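Local coordinates for tryptophanyl-tRNA synthetase (Thermus thermophilus, PDB 2EL7), which catalyses the ATP-dependent attachment of tryptophan to its cognate tRNA, tRNA(Trp), and works as a homodimer, at the interface of chains A and B. Sequence-based numbering; all coordinates share one arbitrary frame. Chains: chain A/B, Tryptophanyl-tRNA synthetase.

Contacts 1 and 2 lie on one two-fold interface of the homodimer, the centres of their C-alpha atoms about 20 Å apart. Both pair the 3-10 helix 43-48 of one subunit with helix 89-99 of the other, the chains exchanged: A:Tyr44, A:Leu47 and B:Trp95 in contact 1, their copies B:Tyr44, B:Leu47 and A:Trp95 in contact 2. Contact 1 centres on A:Tyr44 and adds B:Leu327 from the C-terminal tail, whereas contact 2 centres on A:Trp95 and extends to helix 124-139 of chain B. By symmetry each subunit gives and receives the tyrosine and tryptophan, and helix 124-139 may couple the interface to the tryptophan site.

Contact 1: the interface of chains A and B. Residues chain A 43-44, 47, 58, 85; chain B 92, 95-96, 327.
A:Tyr44, on the 3-10 helix 43-48, inserts its side chain between helix 89-99 and the C-terminal tail of chain B, in the dimer interface of this class I aminoacyl-tRNA synthetase. Its phenol oxygen OH makes a polar link across the boundary, a hydrogen bond of 2.7 Å to the carboxylate oxygen OE1 of B:Glu92. The glutamate reaches it with a fully extended chain (chi1 177°), crossing the tyrosine at about a right angle.

Aromatic packing covers one face of the phenol. The indole of B:Trp95 presents its CD1/NE1 edge to that face, with CD1 3.8 Å from CG of A:Tyr44, and the two ring planes are turned by 61°. The indole NE1 is 3.7 Å from the carbonyl O of A:Tyr44, which lies at the rim of the indole plane. Against the other face of the tyrosine sits its own subunit's A:Ser85 CB, so the ring is held between the two chains.

Apolar contacts of a leucine flank the ring. B:Leu327, in the segment following helix 296-324, sets its CD1 methyl 3.6 Å from CE2 of A:Tyr44 and 3.7 Å from CB of A:Ser85. Its other methyl, CD2, points toward A:Leu58, 4.1 Å from that residue's CD2. A:Leu47 CD1 meets B:Val96 CG2 at a similar 4.1 Å, the two side chains crossing obliquely.

At the margin of the leucine contact, A:Asp43 takes two hydrogen bonds from A:Ser85 on the syn lone pairs of its carboxylate: the hydroxyl OG lies 2.6 Å from OD1, and the backbone N binds OD2. With CG lying between the backbone N and the carbonyl carbon (chi1 57°), the carboxylate faces the serine and helps fix the wall that backs the tyrosine. A leucine in place of A:Tyr44 would probably leave the B:Glu92 carboxylate without its hydroxyl mate and deprive B:Trp95 of the flat face its edge rests on.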
loop_
_atom_site.group_PDB
_atom_site.type_symbol
_atom_site.label_atom_id
_atom_site.label_comp_id
_atom_site.label_asym_id
_atom_site.label_seq_id
_atom_site.Cartn_x
_atom_site.Cartn_y
_atom_site.Cartn_z
ATOM N N ASP A 43 8.511 9.776 -6.892
ATOM C CA ASP A 43 8.614 10.554 -5.665
ATOM C C ASP A 43 8.388 9.709 -4.405
ATOM O O ASP A 43 8.999 9.970 -3.368
ATOM C CB ASP A 43 7.660 11.767 -5.721
ATOM C CG ASP A 43 6.197 11.382 -5.960
ATOM O OD1 ASP A 43 5.328 12.250 -5.774
ATOM O OD2 ASP A 43 5.902 10.229 -6.328
ATOM N N TYR A 44 7.541 8.687 -4.494
ATOM C CA TYR A 44 7.298 7.804 -3.355
ATOM C C TYR A 44 8.553 7.068 -2.893
ATOM O O TYR A 44 8.604 6.596 -1.764
ATOM C CB TYR A 44 6.201 6.780 -3.676
ATOM C CG TYR A 44 4.805 7.288 -3.364
ATOM C CD1 TYR A 44 3.690 6.815 -4.063
ATOM C CD2 TYR A 44 4.603 8.255 -2.383
ATOM C CE1 TYR A 44 2.409 7.302 -3.796
ATOM C CE2 TYR A 44 3.326 8.749 -2.101
ATOM C CZ TYR A 44 2.236 8.272 -2.810
ATOM O OH TYR A 44 0.978 8.774 -2.537
ATOM N N LEU A 47 10.410 8.640 0.206
ATOM C CA LEU A 47 9.935 8.338 1.569
ATOM C C LEU A 47 10.562 7.110 2.256
ATOM O O LEU A 47 10.397 6.941 3.463
ATOM C CB LEU A 47 8.414 8.162 1.609
ATOM C CG LEU A 47 7.438 9.168 0.986
ATOM C CD1 LEU A 47 6.055 8.921 1.549
ATOM C CD2 LEU A 47 7.848 10.567 1.265
ATOM N N LEU A 58 10.963 18.067 -1.104
ATOM C CA LEU A 58 10.618 17.077 -2.143
ATOM C C LEU A 58 9.764 17.542 -3.312
ATOM O O LEU A 58 9.979 17.121 -4.440
ATOM C CB LEU A 58 9.962 15.852 -1.499
ATOM C CG LEU A 58 9.548 14.641 -2.340
ATOM C CD1 LEU A 58 10.741 14.084 -3.085
ATOM C CD2 LEU A 58 8.948 13.585 -1.407
ATOM N N SER A 85 3.072 9.619 -7.413
ATOM C CA SER A 85 1.947 9.950 -6.520
ATOM C C SER A 85 0.704 10.562 -7.181
ATOM O O SER A 85 -0.352 10.632 -6.555
ATOM C CB SER A 85 2.403 10.870 -5.359
ATOM O OG SER A 85 2.742 12.186 -5.767
ATOM N N GLU B 92 -3.309 3.977 -0.045
ATOM C CA GLU B 92 -2.283 4.946 -0.369
ATOM C C GLU B 92 -1.660 5.389 0.942
ATOM O O GLU B 92 -0.448 5.527 1.042
ATOM C CB GLU B 92 -2.862 6.159 -1.100
ATOM C CG GLU B 92 -1.802 7.221 -1.374
ATOM C CD GLU B 92 -2.364 8.490 -1.984
ATOM O OE1 GLU B 92 -1.592 9.471 -2.122
ATOM O OE2 GLU B 92 -3.568 8.505 -2.329
ATOM N N TRP B 95 0.825 2.874 2.255
ATOM C CA TRP B 95 2.207 2.881 1.778
ATOM C C TRP B 95 2.988 3.856 2.614
ATOM O O TRP B 95 4.106 3.570 3.001
ATOM C CB TRP B 95 2.326 3.306 0.306
ATOM C CG TRP B 95 3.743 3.733 -0.048
ATOM C CD1 TRP B 95 4.160 4.991 -0.385
ATOM C CD2 TRP B 95 4.933 2.918 -0.001
ATOM N NE1 TRP B 95 5.535 5.015 -0.549
ATOM C CE2 TRP B 95 6.031 3.758 -0.318
ATOM C CE3 TRP B 95 5.172 1.566 0.281
ATOM C CZ2 TRP B 95 7.352 3.292 -0.358
ATOM C CZ3 TRP B 95 6.488 1.093 0.241
ATOM C CH2 TRP B 95 7.565 1.962 -0.077
ATOM N N VAL B 96 2.405 5.022 2.885
ATOM C CA VAL B 96 3.108 6.024 3.702
ATOM C C VAL B 96 3.480 5.489 5.080
ATOM O O VAL B 96 4.604 5.690 5.523
ATOM C CB VAL B 96 2.280 7.313 3.874
ATOM C CG1 VAL B 96 2.941 8.222 4.885
ATOM C CG2 VAL B 96 2.157 8.019 2.524
ATOM N N LEU B 327 4.810 15.895 -1.051
ATOM C CA LEU B 327 4.632 15.529 -2.449
ATOM C C LEU B 327 4.207 16.752 -3.271
ATOM O O LEU B 327 3.514 17.651 -2.773
ATOM C CB LEU B 327 3.556 14.435 -2.585
ATOM C CG LEU B 327 3.723 13.176 -1.722
ATOM C CD1 LEU B 327 2.539 12.264 -1.980
ATOM C CD2 LEU B 327 5.057 12.458 -2.008
#

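Contact 2: the interface of chains A and B. Residues chain A 95, 99; chain B 44, 47-48, 125, 129, 132.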
loop_
_atom_site.group_PDB
_atom_site.type_symbol
_atom_site.label_atom_id
_atom_site.label_comp_id
_atom_site.label_asym_id
_atom_site.label_seq_id
_atom_site.Cartn_x
_atom_site.Cartn_y
_atom_site.Cartn_z
ATOM N N TRP A 95 -1.328 -3.398 -2.550
ATOM C CA TRP A 95 -1.778 -4.227 -1.443
ATOM C C TRP A 95 -2.038 -5.625 -1.967
ATOM O O TRP A 95 -1.608 -6.607 -1.351
ATOM C CB TRP A 95 -3.051 -3.665 -0.789
ATOM C CG TRP A 95 -3.706 -4.676 0.109
ATOM C CD1 TRP A 95 -4.949 -5.220 -0.038
ATOM C CD2 TRP A 95 -3.129 -5.313 1.257
ATOM N NE1 TRP A 95 -5.181 -6.161 0.945
ATOM C CE2 TRP A 95 -4.081 -6.233 1.753
ATOM C CE3 TRP A 95 -1.900 -5.197 1.917
ATOM C CZ2 TRP A 95 -3.845 -7.024 2.873
ATOM C CZ3 TRP A 95 -1.667 -5.991 3.041
ATOM C CH2 TRP A 95 -2.634 -6.890 3.502
ATOM N N THR A 99 -0.087 -9.245 -0.826
ATOM C CA THR A 99 -0.670 -10.512 -0.350
ATOM C C THR A 99 -0.226 -11.714 -1.183
ATOM O O THR A 99 -0.316 -12.860 -0.729
ATOM C CB THR A 99 -2.252 -10.512 -0.335
ATOM O OG1 THR A 99 -2.760 -10.415 -1.677
ATOM C CG2 THR A 99 -2.812 -9.338 0.501
ATOM N N TYR B 44 -10.575 -6.471 2.369
ATOM C CA TYR B 44 -9.181 -6.640 1.936
ATOM C C TYR B 44 -8.387 -7.572 2.856
ATOM O O TYR B 44 -7.303 -8.041 2.497
ATOM C CB TYR B 44 -8.475 -5.272 1.770
ATOM C CG TYR B 44 -8.426 -4.793 0.321
ATOM C CD1 TYR B 44 -8.472 -3.424 -0.011
ATOM C CD2 TYR B 44 -8.361 -5.712 -0.725
ATOM C CE1 TYR B 44 -8.469 -2.989 -1.369
ATOM C CE2 TYR B 44 -8.354 -5.296 -2.076
ATOM C CZ TYR B 44 -8.413 -3.946 -2.396
ATOM O OH TYR B 44 -8.442 -3.598 -3.744
ATOM N N LEU B 47 -7.852 -11.385 1.601
ATOM C CA LEU B 47 -6.708 -11.735 0.760
ATOM C C LEU B 47 -5.400 -12.180 1.448
ATOM O O LEU B 47 -4.541 -12.788 0.800
ATOM C CB LEU B 47 -6.391 -10.582 -0.211
ATOM C CG LEU B 47 -7.497 -9.942 -1.073
ATOM C CD1 LEU B 47 -6.878 -9.430 -2.354
ATOM C CD2 LEU B 47 -8.584 -10.919 -1.427
ATOM N N THR B 48 -5.235 -11.908 2.740
ATOM C CA THR B 48 -3.992 -12.292 3.396
ATOM C C THR B 48 -3.649 -13.786 3.270
ATOM O O THR B 48 -2.484 -14.175 3.453
ATOM C CB THR B 48 -3.995 -11.860 4.856
ATOM O OG1 THR B 48 -5.106 -12.446 5.539
ATOM C CG2 THR B 48 -4.103 -10.336 4.934
ATOM N N GLY B 125 1.370 -10.490 3.186
ATOM C CA GLY B 125 0.121 -9.922 3.657
ATOM C C GLY B 125 -0.051 -10.229 5.127
ATOM O O GLY B 125 -0.643 -9.450 5.872
ATOM N N TYR B 129 -0.422 -6.794 7.261
ATOM C CA TYR B 129 -1.816 -6.444 7.529
ATOM C C TYR B 129 -1.972 -5.349 8.595
ATOM O O TYR B 129 -2.695 -4.375 8.394
ATOM C CB TYR B 129 -2.636 -7.664 7.947
ATOM C CG TYR B 129 -4.123 -7.351 8.105
ATOM C CD1 TYR B 129 -4.875 -6.857 7.016
ATOM C CD2 TYR B 129 -4.780 -7.516 9.342
ATOM C CE1 TYR B 129 -6.227 -6.537 7.155
ATOM C CE2 TYR B 129 -6.152 -7.196 9.490
ATOM C CZ TYR B 129 -6.860 -6.709 8.390
ATOM O OH TYR B 129 -8.192 -6.390 8.506
ATOM N N LEU B 132 -1.937 -1.955 7.307
ATOM C CA LEU B 132 -3.154 -1.605 6.560
ATOM C C LEU B 132 -4.261 -1.220 7.544
ATOM O O LEU B 132 -5.074 -0.332 7.270
ATOM C CB LEU B 132 -3.626 -2.780 5.686
ATOM C CG LEU B 132 -4.896 -2.521 4.860
ATOM C CD1 LEU B 132 -4.611 -1.384 3.876
ATOM C CD2 LEU B 132 -5.322 -3.802 4.096
HETATM O O HOH W 1 -0.709 -12.401 2.083
#
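Helix 89-99 of chain A docks A:Trp95 and A:Thr99, one turn apart, onto the 3-10 helix 43-48 and helix 124-139 of chain B, in the homodimer interface. The indole N-H of A:Trp95 donates a hydrogen bond of 3.2 Å from NE1 to the backbone O of B:Tyr44. The oxygen lies close to the indole plane, but the N-H approaches it from above the carbonyl plane, and the bond is somewhat bent (146° at H).

Two methyl groups clamp the indole, which projects from the helix with CG opposite the backbone N (chi1 166°). B:Leu132 CD2 rests over the centre of one face, 3.6 Å from CE2 of A:Trp95, while A:Thr99 CG2 of the same helix covers the other face toward its rim. The five-membered ring turns its CD1 edge to the face of B:Tyr44, CD1 lying 3.5 Å from CD2 of the tyrosine. At the far end, CZ2 of A:Trp95 meets the CG2 methyl of B:Thr48 at 3.9 Å, and CH2 approaches B:Gly125, whose lack of a side chain leaves the backbone close by.

A:Thr99 sets its CG2 methyl 3.9 Å from CB of B:Leu47, and a water bridges the backbone O of A:Thr99 and of B:Thr48.

Helix 124-139, which bears B:Gly125 and B:Leu132, also carries B:Asp136, predicted to bind tryptophan, one turn beyond B:Leu132; the interface is thus made of the catalytic core itself, and this helix probably runs towards the tryptophan pocket.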